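Folylpolyglutamate synthase/dihydrofolate synthase (Thermotoga maritima, PDB 1O5Z) probably adds glutamate to dihydropteroate and to tetrahydrofolate polyglutamates, using ATP and magnesium, in the making of folate cofactors. Local coordinates at residues 345-350 with 362-367; 350-355 with 420-425; 355-360 with 379-384; 372-377 with 405-410. All blocks are in the same frame, centred on the assembly; numbering follows the deposited sequence.

Contact 1 of 4, residues 345-350 with 362-367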
loop_
_atom_site.group_PDB
_atom_site.type_symbol
_atom_site.label_atom_id
_atom_site.label_comp_id
_atom_site.label_asym_id
_atom_site.label_seq_id
_atom_site.Cartn_x
_atom_site.Cartn_y
_atom_site.Cartn_z
ATOM N N LEU A 345 -16.615 -2.038 21.510
ATOM C CA LEU A 345 -15.519 -2.579 20.733
ATOM C C LEU A 345 -14.654 -3.510 21.540
ATOM O O LEU A 345 -14.539 -3.373 22.748
ATOM C CB LEU A 345 -14.612 -1.476 20.231
ATOM C CG LEU A 345 -15.221 -0.452 19.286
ATOM C CD1 LEU A 345 -14.134 0.543 18.969
ATOM C CD2 LEU A 345 -15.806 -1.097 17.996
ATOM N N SER A 346 -14.053 -4.448 20.832
ATOM C CA SER A 346 -13.096 -5.385 21.377
ATOM C C SER A 346 -11.810 -5.194 20.572
ATOM O O SER A 346 -11.855 -4.768 19.442
ATOM C CB SER A 346 -13.602 -6.825 21.238
ATOM O OG SER A 346 -14.717 -7.055 22.059
ATOM N N LEU A 347 -10.673 -5.457 21.202
ATOM C CA LEU A 347 -9.359 -5.264 20.641
ATOM C C LEU A 347 -8.686 -6.592 20.696
ATOM O O LEU A 347 -8.621 -7.194 21.766
ATOM C CB LEU A 347 -8.524 -4.344 21.518
ATOM C CG LEU A 347 -7.076 -4.079 21.109
ATOM C CD1 LEU A 347 -6.950 -3.504 19.692
ATOM C CD2 LEU A 347 -6.557 -3.087 22.105
ATOM N N VAL A 348 -8.160 -7.012 19.549
ATOM C CA VAL A 348 -7.228 -8.110 19.482
ATOM C C VAL A 348 -5.911 -7.490 19.027
ATOM O O VAL A 348 -5.816 -6.974 17.911
ATOM C CB VAL A 348 -7.733 -9.218 18.548
ATOM C CG1 VAL A 348 -6.719 -10.379 18.448
ATOM C CG2 VAL A 348 -9.128 -9.710 19.032
ATOM N N ILE A 349 -4.915 -7.522 19.932
ATOM C CA ILE A 349 -3.626 -6.873 19.719
ATOM C C ILE A 349 -2.393 -7.815 19.886
ATOM O O ILE A 349 -2.300 -8.607 20.810
ATOM C CB ILE A 349 -3.548 -5.554 20.546
ATOM C CG1 ILE A 349 -2.371 -4.671 20.092
ATOM C CG2 ILE A 349 -3.543 -5.815 22.060
ATOM C CD1 ILE A 349 -2.586 -3.238 20.403
ATOM N N GLY A 350 -1.511 -7.784 18.891
ATOM C CA GLY A 350 -0.239 -8.491 18.962
ATOM C C GLY A 350 0.803 -7.534 18.436
ATOM O O GLY A 350 0.627 -6.953 17.381
ATOM N N ARG A 362 -0.859 2.460 24.903
ATOM C CA ARG A 362 -1.368 3.635 25.553
ATOM C C ARG A 362 -2.350 4.413 24.724
ATOM O O ARG A 362 -3.173 5.137 25.266
ATOM C CB ARG A 362 -0.210 4.544 25.847
ATOM C CG ARG A 362 0.759 4.000 26.893
ATOM C CD ARG A 362 2.047 4.797 27.025
ATOM N NE ARG A 362 1.987 5.773 28.103
ATOM C CZ ARG A 362 2.357 5.517 29.353
ATOM N NH1 ARG A 362 2.816 4.319 29.719
ATOM N NH2 ARG A 362 2.274 6.453 30.267
ATOM N N LYS A 363 -2.263 4.292 23.405
ATOM C CA LYS A 363 -3.218 4.974 22.512
ATOM C C LYS A 363 -4.634 4.427 22.704
ATOM O O LYS A 363 -5.628 5.148 22.551
ATOM C CB LYS A 363 -2.781 4.842 21.042
ATOM C CG LYS A 363 -1.389 5.411 20.728
ATOM C CD LYS A 363 -1.160 6.810 21.321
ATOM C CE LYS A 363 0.234 7.313 20.984
ATOM N NZ LYS A 363 0.461 8.702 21.400
ATOM N N TYR A 364 -4.694 3.154 23.089
ATOM C CA TYR A 364 -5.929 2.400 23.102
ATOM C C TYR A 364 -6.672 2.381 24.410
ATOM O O TYR A 364 -7.698 1.689 24.522
ATOM C CB TYR A 364 -5.639 0.965 22.665
ATOM C CG TYR A 364 -5.141 0.913 21.270
ATOM C CD1 TYR A 364 -4.013 0.194 20.953
ATOM C CD2 TYR A 364 -5.774 1.630 20.263
ATOM C CE1 TYR A 364 -3.534 0.163 19.690
ATOM C CE2 TYR A 364 -5.297 1.603 18.978
ATOM C CZ TYR A 364 -4.173 0.860 18.694
ATOM O OH TYR A 364 -3.689 0.801 17.404
ATOM N N THR A 365 -6.204 3.158 25.381
ATOM C CA THR A 365 -6.875 3.220 26.657
ATOM C C THR A 365 -8.217 3.925 26.504
ATOM O O THR A 365 -8.351 4.851 25.720
ATOM C CB THR A 365 -5.968 3.895 27.782
ATOM O OG1 THR A 365 -5.678 5.293 27.501
ATOM C CG2 THR A 365 -4.607 3.193 27.864
ATOM N N GLY A 366 -9.217 3.480 27.256
ATOM C CA GLY A 366 -10.489 4.191 27.306
ATOM C C GLY A 366 -11.386 3.966 26.108
ATOM O O GLY A 366 -12.379 4.663 25.965
ATOM N N ILE A 367 -11.067 2.987 25.255
ATOM C CA ILE A 367 -11.835 2.776 24.012
ATOM C C ILE A 367 -12.547 1.446 23.959
ATOM O O ILE A 367 -13.653 1.351 23.448
ATOM C CB ILE A 367 -10.907 2.892 22.770
ATOM C CG1 ILE A 367 -10.442 4.323 22.596
ATOM C CG2 ILE A 367 -11.614 2.494 21.487
ATOM C CD1 ILE A 367 -9.358 4.412 21.602
#
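The Tyr364 ring, the flat group of this contact, receives the strand 345-349 obliquely: methyl groups of Leu347 and Ile349 approach it at a slant. Ile349 comes nearer, its CD1 standing 3.6 Å from Tyr364 CE1 and almost as close to CD1 of the same ring. Its CG1 is anti to the backbone N (chi1 -166°), which carries the long branch out from the strand to the ring. Leu347 crosses Tyr364 at about a right angle and sets CD2 4.2 Å from Tyr364 CB, against the root of the side chain. At the other end of the strand, Leu345 CD1 meets Ile367 CG2 at 4.1 Å in a simple aliphatic contact.

The three strand residues are alternate ones, and all three CB atoms point toward the loop 362-367. Their branched side chains suit a face to be covered by apolar neighbours, and tyrosine gives a broad plate that spans more than one of them. Tyr364 also touches Ala329, Leu332 and Val333 of helix 326-339 and Thr418 of strand 414-418, so it fills the space between helix and sheet. Gly366, with phi 78°, allows the loop to turn before Ile367. Leu345 and Leu347 are also tied by backbone hydrogen bonds to Glu369, Arg370 and Ile372 alongside. The arrangement is that of a beta-alpha-beta crossover: strand 345-349, helix 357-361 and this loop lead into the neighbouring parallel strand 370-373, within the glutamate ligase domain of the Mur ligase family.

Contact 2 of 4, residues 350-355 with 420-425. With SO4 (sulfate ion), chain D.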
loop_
_atom_site.group_PDB
_atom_site.type_symbol
_atom_site.label_atom_id
_atom_site.label_comp_id
_atom_site.label_asym_id
_atom_site.label_seq_id
_atom_site.Cartn_x
_atom_site.Cartn_y
_atom_site.Cartn_z
ATOM N N GLY A 350 -1.511 -7.784 18.891
ATOM C CA GLY A 350 -0.239 -8.491 18.962
ATOM C C GLY A 350 0.803 -7.534 18.436
ATOM O O GLY A 350 0.627 -6.953 17.381
ATOM N N ILE A 351 1.859 -7.325 19.183
ATOM C CA ILE A 351 2.899 -6.440 18.751
ATOM C C ILE A 351 4.197 -7.168 18.927
ATOM O O ILE A 351 4.377 -7.832 19.934
ATOM C CB ILE A 351 2.942 -5.138 19.607
ATOM C CG1 ILE A 351 1.554 -4.550 19.819
ATOM C CG2 ILE A 351 3.870 -4.077 18.959
ATOM C CD1 ILE A 351 1.545 -3.479 20.820
ATOM N N LEU A 352 5.096 -7.020 17.959
ATOM C CA LEU A 352 6.458 -7.506 18.106
ATOM C C LEU A 352 7.245 -6.620 19.076
ATOM O O LEU A 352 6.878 -5.465 19.365
ATOM C CB LEU A 352 7.151 -7.597 16.742
ATOM C CG LEU A 352 6.397 -8.422 15.693
ATOM C CD1 LEU A 352 7.008 -8.282 14.315
ATOM C CD2 LEU A 352 6.365 -9.860 16.110
ATOM N N ASP A 353 8.337 -7.182 19.584
ATOM C CA ASP A 353 9.084 -6.516 20.636
ATOM C C ASP A 353 10.006 -5.460 20.050
ATOM O O ASP A 353 10.511 -4.630 20.781
ATOM C CB ASP A 353 9.798 -7.528 21.573
ATOM C CG ASP A 353 11.184 -7.913 21.112
ATOM O OD1 ASP A 353 11.345 -8.332 19.951
ATOM O OD2 ASP A 353 12.186 -7.846 21.868
ATOM N N ASP A 354 10.178 -5.470 18.727
ATOM C CA ASP A 354 10.971 -4.452 18.029
ATOM C C ASP A 354 10.199 -3.159 17.837
ATOM O O ASP A 354 10.691 -2.238 17.230
ATOM C CB ASP A 354 11.493 -4.963 16.674
ATOM C CG ASP A 354 10.387 -5.193 15.647
ATOM O OD1 ASP A 354 9.194 -5.303 16.020
ATOM O OD2 ASP A 354 10.630 -5.295 14.428
ATOM N N LYS A 355 8.992 -3.098 18.362
ATOM C CA LYS A 355 8.170 -1.928 18.222
ATOM C C LYS A 355 7.984 -1.269 19.575
ATOM O O LYS A 355 8.342 -1.849 20.605
ATOM C CB LYS A 355 6.846 -2.335 17.563
ATOM C CG LYS A 355 6.979 -2.245 16.040
ATOM C CD LYS A 355 6.433 -3.435 15.309
ATOM C CE LYS A 355 6.809 -3.377 13.841
ATOM N NZ LYS A 355 8.212 -3.777 13.614
ATOM N N SER A 420 0.376 -5.156 14.441
ATOM C CA SER A 420 1.347 -5.858 13.611
ATOM C C SER A 420 0.723 -6.134 12.265
ATOM O O SER A 420 -0.381 -6.620 12.210
ATOM C CB SER A 420 1.703 -7.189 14.263
ATOM O OG SER A 420 2.314 -8.092 13.361
ATOM N N LEU A 421 1.435 -5.793 11.193
ATOM C CA LEU A 421 1.069 -6.130 9.819
ATOM C C LEU A 421 1.023 -7.626 9.547
ATOM O O LEU A 421 0.145 -8.093 8.848
ATOM C CB LEU A 421 2.067 -5.489 8.882
ATOM C CG LEU A 421 1.899 -3.962 8.784
ATOM C CD1 LEU A 421 3.006 -3.332 8.003
ATOM C CD2 LEU A 421 0.581 -3.643 8.095
ATOM N N PHE A 422 1.998 -8.367 10.082
ATOM C CA PHE A 422 1.965 -9.844 10.099
ATOM C C PHE A 422 0.651 -10.336 10.686
ATOM O O PHE A 422 -0.032 -11.122 10.076
ATOM C CB PHE A 422 3.084 -10.404 10.952
ATOM C CG PHE A 422 4.343 -10.601 10.234
ATOM C CD1 PHE A 422 5.513 -9.935 10.630
ATOM C CD2 PHE A 422 4.408 -11.469 9.164
ATOM C CE1 PHE A 422 6.753 -10.123 9.947
ATOM C CE2 PHE A 422 5.646 -11.666 8.455
ATOM C CZ PHE A 422 6.824 -10.997 8.863
ATOM N N LEU A 423 0.321 -9.870 11.882
ATOM C CA LEU A 423 -0.939 -10.234 12.510
ATOM C C LEU A 423 -2.139 -9.904 11.606
ATOM O O LEU A 423 -3.008 -10.752 11.343
ATOM C CB LEU A 423 -1.101 -9.515 13.843
ATOM C CG LEU A 423 -2.451 -9.763 14.515
ATOM C CD1 LEU A 423 -2.564 -11.260 14.940
ATOM C CD2 LEU A 423 -2.633 -8.848 15.663
ATOM N N VAL A 424 -2.219 -8.671 11.139
ATOM C CA VAL A 424 -3.355 -8.309 10.306
ATOM C C VAL A 424 -3.439 -9.132 8.994
ATOM O O VAL A 424 -4.500 -9.571 8.609
ATOM C CB VAL A 424 -3.375 -6.825 10.044
ATOM C CG1 VAL A 424 -4.468 -6.492 9.071
ATOM C CG2 VAL A 424 -3.596 -6.074 11.381
ATOM N N GLY A 425 -2.333 -9.349 8.315
ATOM C CA GLY A 425 -2.369 -10.063 7.072
ATOM C C GLY A 425 -2.776 -11.488 7.296
ATOM O O GLY A 425 -3.453 -12.071 6.465
HETATM S S SO4 D . 4.965 -6.046 12.033
HETATM O O1 SO4 D . 4.732 -6.544 13.373
HETATM O O2 SO4 D . 6.382 -5.820 11.802
HETATM O O3 SO4 D . 4.547 -7.036 11.061
HETATM O O4 SO4 D . 4.187 -4.813 11.886
#
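Leu352 and Phe422 meet beside a sulfate ion, probably from the crystallisation liquor, that sits at the N-terminus of helix 421-433. This is a classic anion site at a helix start: Leu421 N gives a bond of 3.0 Å to sulfate O4, and Phe422 N one of 3.0 Å to sulfate O3. Ser420, the N-cap, works in two directions, its OG donating to sulfate O1 at 2.9 Å while accepting from Leu423 N at 3.1 Å in a nearly straight bond (177°). OG lies anti to the backbone N (chi1 162°), where both partners can be served. Loss of this hydroxyl to an alanine is likely to leave Leu423 N uncapped and the sulfate short of one donor.

The positive helix end is likely to strengthen the attraction, as are Lys355 and Arg380, which both form salt bridges to the same ion. The loop 350-355 closes with a type I turn from Leu352 to Lys355. Glycine suits position 350, because a CB there would point at the helix and at Leu423, whose CD2 already lies 3.6 Å from Gly350 N. Leu352 CD1 comes to the edge of the Phe422 ring, near its plane, 4.3 Å from Phe422 CD1.

Contact 3 of 4, residues 355-360 with 379-384. With SO4 (sulfate ion), chain E.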
loop_
_atom_site.group_PDB
_atom_site.type_symbol
_atom_site.label_atom_id
_atom_site.label_comp_id
_atom_site.label_asym_id
_atom_site.label_seq_id
_atom_site.Cartn_x
_atom_site.Cartn_y
_atom_site.Cartn_z
ATOM N N LYS A 355 8.992 -3.098 18.362
ATOM C CA LYS A 355 8.170 -1.928 18.222
ATOM C C LYS A 355 7.984 -1.269 19.575
ATOM O O LYS A 355 8.342 -1.849 20.605
ATOM C CB LYS A 355 6.846 -2.335 17.563
ATOM C CG LYS A 355 6.979 -2.245 16.040
ATOM C CD LYS A 355 6.433 -3.435 15.309
ATOM C CE LYS A 355 6.809 -3.377 13.841
ATOM N NZ LYS A 355 8.212 -3.777 13.614
ATOM N N ASN A 356 7.470 -0.040 19.583
ATOM C CA ASN A 356 7.251 0.638 20.852
ATOM C C ASN A 356 5.932 0.222 21.509
ATOM O O ASN A 356 4.938 0.963 21.514
ATOM C CB ASN A 356 7.358 2.136 20.701
ATOM C CG ASN A 356 7.742 2.780 21.967
ATOM O OD1 ASN A 356 7.026 2.668 22.958
ATOM N ND2 ASN A 356 8.906 3.408 21.986
ATOM N N ARG A 357 5.960 -0.985 22.076
ATOM C CA ARG A 357 4.778 -1.626 22.596
ATOM C C ARG A 357 3.977 -0.733 23.484
ATOM O O ARG A 357 2.766 -0.637 23.331
ATOM C CB ARG A 357 5.147 -2.863 23.389
ATOM C CG ARG A 357 5.385 -4.036 22.535
ATOM C CD ARG A 357 5.842 -5.199 23.299
ATOM N NE ARG A 357 5.858 -6.406 22.496
ATOM C CZ ARG A 357 6.391 -7.546 22.923
ATOM N NH1 ARG A 357 6.941 -7.598 24.142
ATOM N NH2 ARG A 357 6.388 -8.627 22.147
ATOM N N GLU A 358 4.662 -0.111 24.432
ATOM C CA GLU A 358 4.026 0.661 25.487
ATOM C C GLU A 358 3.368 1.918 24.922
ATOM O O GLU A 358 2.226 2.219 25.234
ATOM C CB GLU A 358 5.094 1.034 26.502
ATOM C CG GLU A 358 4.695 1.923 27.669
ATOM C CD GLU A 358 5.927 2.512 28.320
ATOM O OE1 GLU A 358 6.087 3.744 28.317
ATOM O OE2 GLU A 358 6.775 1.724 28.758
ATOM N N ASP A 359 4.087 2.643 24.080
ATOM C CA ASP A 359 3.539 3.850 23.519
ATOM C C ASP A 359 2.412 3.487 22.537
ATOM O O ASP A 359 1.509 4.271 22.341
ATOM C CB ASP A 359 4.638 4.729 22.871
ATOM C CG ASP A 359 5.627 5.337 23.900
ATOM O OD1 ASP A 359 5.823 4.779 25.011
ATOM O OD2 ASP A 359 6.287 6.390 23.689
ATOM N N ILE A 360 2.425 2.299 21.949
ATOM C CA ILE A 360 1.259 1.865 21.142
ATOM C C ILE A 360 0.034 1.558 22.003
ATOM O O ILE A 360 -1.065 2.032 21.710
ATOM C CB ILE A 360 1.582 0.608 20.256
ATOM C CG1 ILE A 360 2.594 0.936 19.157
ATOM C CG2 ILE A 360 0.298 0.009 19.640
ATOM C CD1 ILE A 360 3.267 -0.317 18.585
ATOM N N PRO A 379 7.849 -16.236 13.454
ATOM C CA PRO A 379 8.976 -16.655 14.275
ATOM C C PRO A 379 9.723 -15.467 14.863
ATOM O O PRO A 379 10.531 -15.639 15.776
ATOM C CB PRO A 379 9.877 -17.447 13.293
ATOM C CG PRO A 379 9.029 -17.691 12.048
ATOM C CD PRO A 379 8.036 -16.578 12.029
ATOM N N ARG A 380 9.468 -14.286 14.308
ATOM C CA ARG A 380 9.966 -13.024 14.847
ATOM C C ARG A 380 9.336 -12.636 16.190
ATOM O O ARG A 380 9.913 -11.827 16.907
ATOM C CB ARG A 380 9.789 -11.880 13.819
ATOM C CG ARG A 380 11.081 -11.529 13.037
ATOM C CD ARG A 380 10.892 -11.035 11.569
ATOM N NE ARG A 380 9.799 -10.067 11.349
ATOM C CZ ARG A 380 9.847 -8.768 11.706
ATOM N NH1 ARG A 380 10.936 -8.278 12.327
ATOM N NH2 ARG A 380 8.804 -7.947 11.460
ATOM N N MET A 381 8.184 -13.207 16.544
ATOM C CA MET A 381 7.501 -12.832 17.794
ATOM C C MET A 381 8.238 -13.314 19.040
ATOM O O MET A 381 8.283 -14.503 19.275
ATOM C CB MET A 381 6.053 -13.361 17.812
ATOM C CG MET A 381 5.321 -13.264 19.170
ATOM S SD MET A 381 4.907 -11.559 19.578
ATOM C CE MET A 381 4.842 -11.641 21.357
ATOM N N LYS A 382 8.803 -12.389 19.829
ATOM C CA LYS A 382 9.352 -12.706 21.166
ATOM C C LYS A 382 8.743 -11.814 22.253
ATOM O O LYS A 382 8.163 -10.772 21.965
ATOM C CB LYS A 382 10.912 -12.708 21.208
ATOM C CG LYS A 382 11.641 -11.372 21.233
ATOM C CD LYS A 382 13.172 -11.576 21.353
ATOM C CE LYS A 382 13.919 -10.352 21.935
ATOM N NZ LYS A 382 15.331 -10.637 22.401
ATOM N N ASP A 383 8.857 -12.289 23.494
ATOM C CA ASP A 383 8.407 -11.592 24.713
ATOM C C ASP A 383 6.929 -11.359 24.843
ATOM O O ASP A 383 6.495 -10.284 25.289
ATOM C CB ASP A 383 9.098 -10.241 24.876
ATOM C CG ASP A 383 10.366 -10.348 25.580
ATOM O OD1 ASP A 383 11.280 -9.568 25.235
ATOM O OD2 ASP A 383 10.529 -11.179 26.492
ATOM N N MET A 384 6.155 -12.374 24.506
ATOM C CA MET A 384 4.747 -12.331 24.777
ATOM C C MET A 384 4.531 -11.929 26.240
ATOM O O MET A 384 3.615 -11.189 26.596
ATOM C CB MET A 384 4.169 -13.701 24.520
ATOM C CG MET A 384 2.713 -13.782 24.754
ATOM S SD MET A 384 1.842 -12.593 23.686
ATOM C CE MET A 384 0.181 -13.229 23.905
HETATM S S SO4 E . 8.034 -15.585 24.206
HETATM O O1 SO4 E . 7.100 -14.634 23.593
HETATM O O2 SO4 E . 7.180 -16.454 25.031
HETATM O O3 SO4 E . 8.884 -14.842 25.147
HETATM O O4 SO4 E . 8.832 -16.193 23.117
#
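Arg357 reaches from the first turn of helix 357-361 to the loop 379-384 and carries the tight part of this contact. Its chain, extended from CG to NE (chi2 175°, chi3 170°), delivers the guanidinium to two successive backbone carbonyls. NH2 donates to Lys382 O at 2.8 Å, in the carbonyl plane, and NH1 to Asp383 O at 3.0 Å from above that carbonyl's plane. Met381 CE packs 3.5 Å from Arg357 NH2, and the same NH2 also bonds Ile351 O. A leucine in its place would probably take this donor from the three carbonyl oxygens and leave the loop less firmly held to the helix.

Lys382 and Arg380 belong to the looser, exposed side. The Lys382 chain leads away, and Arg380 touches Leu352 in the preceding loop. The Asp383 carboxylate, OD1 4.9 Å from Arg357 NH1, is too distant; Asp383 CB comes against NH1.

On their NH side the same two peptides face a sulfate, probably from the crystallisation liquor: Met384 N bonds O1 and Asp383 N makes a weak bond to O3. In this crystal each peptide lies between a cation at its oxygen and an anion at its nitrogen, which is likely to polarise both.

Contact 4 of 4, residues 372-377 with 405-410. With SO4 (sulfate ion), chain E.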
loop_
_atom_site.group_PDB
_atom_site.type_symbol
_atom_site.label_atom_id
_atom_site.label_comp_id
_atom_site.label_asym_id
_atom_site.label_seq_id
_atom_site.Cartn_x
_atom_site.Cartn_y
_atom_site.Cartn_z
ATOM N N ILE A 372 -7.842 -8.250 24.276
ATOM C CA ILE A 372 -7.259 -9.546 24.108
ATOM C C ILE A 372 -5.891 -9.343 23.455
ATOM O O ILE A 372 -5.801 -8.820 22.377
ATOM C CB ILE A 372 -8.118 -10.401 23.181
ATOM C CG1 ILE A 372 -9.546 -10.513 23.714
ATOM C CG2 ILE A 372 -7.462 -11.765 22.987
ATOM C CD1 ILE A 372 -10.485 -11.146 22.711
ATOM N N VAL A 373 -4.838 -9.763 24.149
ATOM C CA VAL A 373 -3.500 -9.750 23.638
ATOM C C VAL A 373 -3.316 -11.136 23.044
ATOM O O VAL A 373 -3.709 -12.146 23.635
ATOM C CB VAL A 373 -2.460 -9.539 24.770
ATOM C CG1 VAL A 373 -1.055 -9.463 24.202
ATOM C CG2 VAL A 373 -2.785 -8.262 25.576
ATOM N N THR A 374 -2.681 -11.177 21.891
ATOM C CA THR A 374 -2.478 -12.427 21.166
ATOM C C THR A 374 -1.064 -12.486 20.664
ATOM O O THR A 374 -0.354 -11.487 20.732
ATOM C CB THR A 374 -3.493 -12.507 20.024
ATOM O OG1 THR A 374 -3.511 -13.833 19.544
ATOM C CG2 THR A 374 -3.122 -11.641 18.830
ATOM N N ARG A 375 -0.615 -13.644 20.215
ATOM C CA ARG A 375 0.747 -13.734 19.645
ATOM C C ARG A 375 0.797 -13.433 18.157
ATOM O O ARG A 375 0.144 -14.102 17.397
ATOM C CB ARG A 375 1.318 -15.128 19.795
ATOM C CG ARG A 375 1.499 -15.559 21.149
ATOM C CD ARG A 375 2.199 -16.837 21.193
ATOM N NE ARG A 375 3.580 -16.671 20.778
ATOM C CZ ARG A 375 4.597 -16.543 21.614
ATOM N NH1 ARG A 375 4.395 -16.549 22.924
ATOM N NH2 ARG A 375 5.821 -16.391 21.133
ATOM N N VAL A 376 1.620 -12.477 17.732
ATOM C CA VAL A 376 1.930 -12.331 16.316
ATOM C C VAL A 376 2.452 -13.654 15.732
ATOM O O VAL A 376 3.390 -14.269 16.257
ATOM C CB VAL A 376 2.946 -11.238 16.065
ATOM C CG1 VAL A 376 3.232 -11.129 14.578
ATOM C CG2 VAL A 376 2.447 -9.893 16.612
ATOM N N PRO A 377 1.798 -14.101 14.662
ATOM C CA PRO A 377 2.115 -15.361 14.009
ATOM C C PRO A 377 3.320 -15.153 13.066
ATOM O O PRO A 377 3.183 -14.706 11.850
ATOM C CB PRO A 377 0.828 -15.672 13.241
ATOM C CG PRO A 377 0.314 -14.363 12.859
ATOM C CD PRO A 377 0.647 -13.437 14.002
ATOM N N LEU A 405 -6.538 -16.433 15.777
ATOM C CA LEU A 405 -7.774 -16.845 15.113
ATOM C C LEU A 405 -8.803 -17.264 16.152
ATOM O O LEU A 405 -10.030 -17.080 15.936
ATOM C CB LEU A 405 -7.528 -18.028 14.152
ATOM C CG LEU A 405 -6.400 -17.810 13.141
ATOM C CD1 LEU A 405 -6.214 -19.070 12.289
ATOM C CD2 LEU A 405 -6.611 -16.601 12.324
ATOM N N GLU A 406 -8.310 -17.833 17.266
ATOM C CA GLU A 406 -9.164 -18.126 18.397
ATOM C C GLU A 406 -9.582 -16.829 18.998
ATOM O O GLU A 406 -10.735 -16.686 19.366
ATOM C CB GLU A 406 -8.452 -18.944 19.448
ATOM C CG GLU A 406 -9.331 -19.374 20.605
ATOM C CD GLU A 406 -8.621 -20.315 21.576
ATOM O OE1 GLU A 406 -7.467 -20.773 21.300
ATOM O OE2 GLU A 406 -9.232 -20.625 22.610
ATOM N N ALA A 407 -8.635 -15.904 19.140
ATOM C CA ALA A 407 -8.936 -14.563 19.643
ATOM C C ALA A 407 -10.057 -13.914 18.860
ATOM O O ALA A 407 -10.987 -13.409 19.468
ATOM C CB ALA A 407 -7.720 -13.684 19.624
ATOM N N ILE A 408 -10.006 -13.894 17.537
ATOM C CA ILE A 408 -11.105 -13.263 16.789
ATOM C C ILE A 408 -12.360 -14.078 16.818
ATOM O O ILE A 408 -13.449 -13.523 16.815
ATOM C CB ILE A 408 -10.725 -12.915 15.338
ATOM C CG1 ILE A 408 -10.231 -14.143 14.562
ATOM C CG2 ILE A 408 -9.652 -11.817 15.332
ATOM C CD1 ILE A 408 -10.589 -14.118 13.105
ATOM N N GLU A 409 -12.227 -15.401 16.878
ATOM C CA GLU A 409 -13.396 -16.270 16.979
ATOM C C GLU A 409 -14.193 -15.990 18.255
ATOM O O GLU A 409 -15.412 -16.157 18.279
ATOM C CB GLU A 409 -12.969 -17.752 16.842
ATOM C CG GLU A 409 -14.098 -18.769 16.860
ATOM C CD GLU A 409 -14.654 -18.984 18.264
ATOM O OE1 GLU A 409 -15.804 -19.477 18.402
ATOM O OE2 GLU A 409 -13.945 -18.644 19.232
ATOM N N SER A 410 -13.497 -15.506 19.282
ATOM C CA SER A 410 -14.018 -15.336 20.624
ATOM C C SER A 410 -14.816 -14.061 20.874
ATOM O O SER A 410 -15.500 -13.936 21.895
ATOM C CB SER A 410 -12.840 -15.416 21.584
ATOM O OG SER A 410 -12.374 -16.768 21.509
HETATM S S SO4 E . 8.034 -15.585 24.206
HETATM O O1 SO4 E . 7.100 -14.634 23.593
HETATM O O2 SO4 E . 7.180 -16.454 25.031
HETATM O O3 SO4 E . 8.884 -14.842 25.147
HETATM O O4 SO4 E . 8.832 -16.193 23.117
#
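Van der Waals packing joins the two segments, and Ala407 is its centre on the helix. Its CB lies 3.9 Å from Ile372 CG2, the methyl branch that stands anti to the backbone N, while the longer branch passes along the helix backbone, with Ile372 CD1 4.0 Å from Ala407 O. Thr374, two residues on, comes to the same methyl, OG1 being 4.2 Å from Ala407 CB. Alanine suits this spot because a small residue lets the helix settle close to the strand, with CA atoms of Ile372 and Ala407 only 6.9 Å apart; Val348 of the adjoining strand packs on it as well.

Hydrogen bonds serve each side separately. The hydroxyl of Thr374 bonds to Ile401 O, so a beta-branched polar residue can lie buried here. Ser410 OG donates back to Glu406 O at 2.7 Å, from above the carbonyl plane, a tie of side chain to backbone.

Weak hydrogen bonds to an anion lie away from the helix. Arg375, bent at chi3 (69°), turns the edge of its guanidinium to a sulfate, probably from the crystallisation liquor, whose sulfur lies in the plane of the group; the shortest of these bonds is 3.3 Å from NH2 to O1.

While Ile372 points to helix 404-409, Val373 points the other way, onto helix 384-394. Helices therefore cover both faces of the sheet, as in a three-layer alpha/beta/alpha fold, and helix 404-409 makes the crossover between the parallel strands 399-400 and 414-418.

All four contacts belong to the glutamate ligase domain and surround its six-stranded mixed sheet. Contacts 1, 2 and 3 follow one another along their first segments, sharing Gly350 and Lys355: strand 345-349 runs through the loop into helix 357-361. Contact 1 closes before contact 4 opens; contacts 3 and 4 lie within the span that contact 2 bridges, whereas contacts 1 and 2 alternate along the chain. Contacts 2 and 3 are the nearest pair, with centres about 7 Å apart, linked by Arg357 and Ile351; contacts 1 and 4, about 13 Å apart, are joined through paired strands 345-349 and 370-373. Packing thus secures the sheet, while loops and helix starts beyond the strand ends gather the two sulfates.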